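Local atomic coordinates of putative modification methylase (Thermus thermophilus, PDB entry 2ZIG), a protein that probably transfers a methyl group from S-adenosyl-L-methionine to DNA, most likely to the N4 of cytosine, as a modification methylase. Residues P182-E185 / Q186-S190. Sequence-based numbering, arbitrary orientation.
Sequences PTQE and QREKS
With OG1 of T183 set between its own backbone N and carbonyl carbon (chi1 64°), and CG of Q186 anti to its carbonyl carbon (chi1 -89°), the two side chains turn to each other's backbone and form a capping box at the start of helix 184-190. One half is the bond from Q186 N to T183 OG1, 3.2 Å long and bent at the hydrogen. The reciprocal half runs from T183 N to Q186 OE1, 2.9 Å and straighter, 158° at the hydrogen, the N-H arriving in the carbonyl plane on a lone pair. The other end of that amide, Q186 NE2, bonds to V235 O, so the amide is held at both ends, OE1 inside the cap and NE2 tying this surface helix to the 234-237 loop. With an alanine in place of Q186, T183 N and V235 O would probably lose these mates and the first turn would be less firmly fixed. Beside the cap, P182 CG rests on CG of R187 at 3.4 Å, an arginine whose guanidinium makes a salt bridge to E158 of the second subunit. The helix proper begins with R187 N bonding to T183 O at 3.0 Å. One turn on, S190 OG donates to Q186 O at 2.6 Å.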
ATOM      1  N   PRO B 182      19.119   9.844 -22.109  1.00 53.32           N
ATOM      2  CA  PRO B 182      19.044   9.028 -23.323  1.00 50.81           C
ATOM      3  C   PRO B 182      19.428   9.791 -24.588  1.00 48.74           C
ATOM      4  O   PRO B 182      19.533  11.014 -24.570  1.00 47.45           O
ATOM      5  CB  PRO B 182      17.587   8.612 -23.340  1.00 51.23           C
ATOM      6  CG  PRO B 182      16.916   9.879 -22.901  1.00 51.00           C
ATOM      7  CD  PRO B 182      17.784  10.360 -21.751  1.00 52.04           C
ATOM      8  N   THR B 183      19.635   9.062 -25.681  1.00 47.43           N
ATOM      9  CA  THR B 183      19.980   9.685 -26.959  1.00 47.26           C
ATOM     10  C   THR B 183      18.701  10.234 -27.585  1.00 47.14           C
ATOM     11  O   THR B 183      17.601   9.784 -27.260  1.00 46.18           O
ATOM     12  CB  THR B 183      20.607   8.669 -27.954  1.00 47.99           C
ATOM     13  OG1 THR B 183      19.645   7.658 -28.281  1.00 48.46           O
ATOM     14  CG2 THR B 183      21.839   8.008 -27.351  1.00 46.12           C
ATOM     15  N   GLN B 184      18.841  11.205 -28.481  1.00 46.00           N
ATOM     16  CA  GLN B 184      17.680  11.792 -29.135  1.00 46.20           C
ATOM     17  C   GLN B 184      16.767  10.736 -29.731  1.00 44.59           C
ATOM     18  O   GLN B 184      15.548  10.818 -29.598  1.00 43.91           O
ATOM     19  CB  GLN B 184      18.107  12.760 -30.241  1.00 48.77           C
ATOM     20  CG  GLN B 184      18.156  14.215 -29.808  1.00 53.31           C
ATOM     21  CD  GLN B 184      16.801  14.743 -29.373  1.00 55.83           C
ATOM     22  OE1 GLN B 184      15.815  14.648 -30.108  1.00 57.57           O
ATOM     23  NE2 GLN B 184      16.748  15.309 -28.173  1.00 57.71           N
ATOM     24  N   GLU B 185      17.348   9.744 -30.392  1.00 42.61           N
ATOM     25  CA  GLU B 185      16.532   8.709 -30.994  1.00 41.85           C
ATOM     26  C   GLU B 185      15.866   7.870 -29.909  1.00 40.09           C
ATOM     27  O   GLU B 185      14.800   7.294 -30.133  1.00 37.57           O
ATOM     28  CB  GLU B 185      17.365   7.819 -31.918  1.00 43.69           C
ATOM     29  CG  GLU B 185      18.355   6.929 -31.206  1.00 49.09           C
ATOM     30  CD  GLU B 185      18.767   5.729 -32.050  1.00 53.78           C
ATOM     31  OE1 GLU B 185      19.671   4.982 -31.611  1.00 57.12           O
ATOM     32  OE2 GLU B 185      18.185   5.528 -33.143  1.00 54.32           O
ATOM     33  N   GLN B 186      16.489   7.796 -28.733  1.00 38.00           N
ATOM     34  CA  GLN B 186      15.899   7.030 -27.640  1.00 37.03           C
ATOM     35  C   GLN B 186      14.640   7.745 -27.161  1.00 36.66           C
ATOM     36  O   GLN B 186      13.612   7.116 -26.913  1.00 34.96           O
ATOM     37  CB  GLN B 186      16.881   6.864 -26.476  1.00 35.20           C
ATOM     38  CG  GLN B 186      17.778   5.629 -26.589  1.00 36.90           C
ATOM     39  CD  GLN B 186      18.614   5.397 -25.343  1.00 34.86           C
ATOM     40  OE1 GLN B 186      19.222   6.326 -24.815  1.00 36.10           O
ATOM     41  NE2 GLN B 186      18.653   4.155 -24.870  1.00 34.18           N
ATOM     42  N   ARG B 187      14.728   9.063 -27.046  1.00 36.38           N
ATOM     43  CA  ARG B 187      13.593   9.859 -26.614  1.00 38.06           C
ATOM     44  C   ARG B 187      12.502   9.785 -27.679  1.00 37.86           C
ATOM     45  O   ARG B 187      11.332   9.545 -27.375  1.00 37.26           O
ATOM     46  CB  ARG B 187      14.025  11.307 -26.404  1.00 38.85           C
ATOM     47  CG  ARG B 187      15.088  11.486 -25.331  1.00 42.33           C
ATOM     48  CD  ARG B 187      15.468  12.949 -25.226  1.00 46.10           C
ATOM     49  NE  ARG B 187      14.277  13.775 -25.059  1.00 49.86           N
ATOM     50  CZ  ARG B 187      14.177  15.042 -25.450  1.00 52.14           C
ATOM     51  NH1 ARG B 187      13.047  15.706 -25.252  1.00 53.24           N
ATOM     52  NH2 ARG B 187      15.200  15.642 -26.047  1.00 53.02           N
ATOM     53  N   GLU B 188      12.900   9.978 -28.933  1.00 36.46           N
ATOM     54  CA  GLU B 188      11.968   9.929 -30.052  1.00 35.97           C
ATOM     55  C   GLU B 188      11.275   8.585 -30.200  1.00 35.02           C
ATOM     56  O   GLU B 188      10.088   8.530 -30.501  1.00 34.79           O
ATOM     57  CB  GLU B 188      12.692  10.263 -31.357  1.00 36.47           C
ATOM     58  CG  GLU B 188      12.856  11.748 -31.593  1.00 43.66           C
ATOM     59  CD  GLU B 188      13.690  12.065 -32.816  1.00 47.33           C
ATOM     60  OE1 GLU B 188      13.583  13.206 -33.315  1.00 49.12           O
ATOM     61  OE2 GLU B 188      14.456  11.185 -33.273  1.00 49.59           O
ATOM     62  N   LYS B 189      12.017   7.501 -29.993  1.00 34.57           N
ATOM     63  CA  LYS B 189      11.461   6.153 -30.136  1.00 35.54           C
ATOM     64  C   LYS B 189      10.723   5.657 -28.891  1.00 35.45           C
ATOM     65  O   LYS B 189      10.024   4.644 -28.940  1.00 35.96           O
ATOM     66  CB  LYS B 189      12.577   5.159 -30.471  1.00 36.58           C
ATOM     67  CG  LYS B 189      13.261   5.371 -31.816  1.00 39.74           C
ATOM     68  CD  LYS B 189      12.450   4.785 -32.957  1.00 44.52           C
ATOM     69  CE  LYS B 189      13.252   4.787 -34.252  1.00 47.44           C
ATOM     70  NZ  LYS B 189      14.549   4.056 -34.103  1.00 49.90           N
ATOM     71  N   SER B 190      10.877   6.370 -27.781  1.00 35.02           N
ATOM     72  CA  SER B 190      10.246   5.963 -26.534  1.00 33.48           C
ATOM     73  C   SER B 190       9.142   6.902 -26.095  1.00 32.99           C
ATOM     74  O   SER B 190       8.414   6.606 -25.150  1.00 33.82           O
ATOM     75  CB  SER B 190      11.296   5.878 -25.428  1.00 33.40           C
ATOM     76  OG  SER B 190      12.404   5.109 -25.849  1.00 33.94           O
TER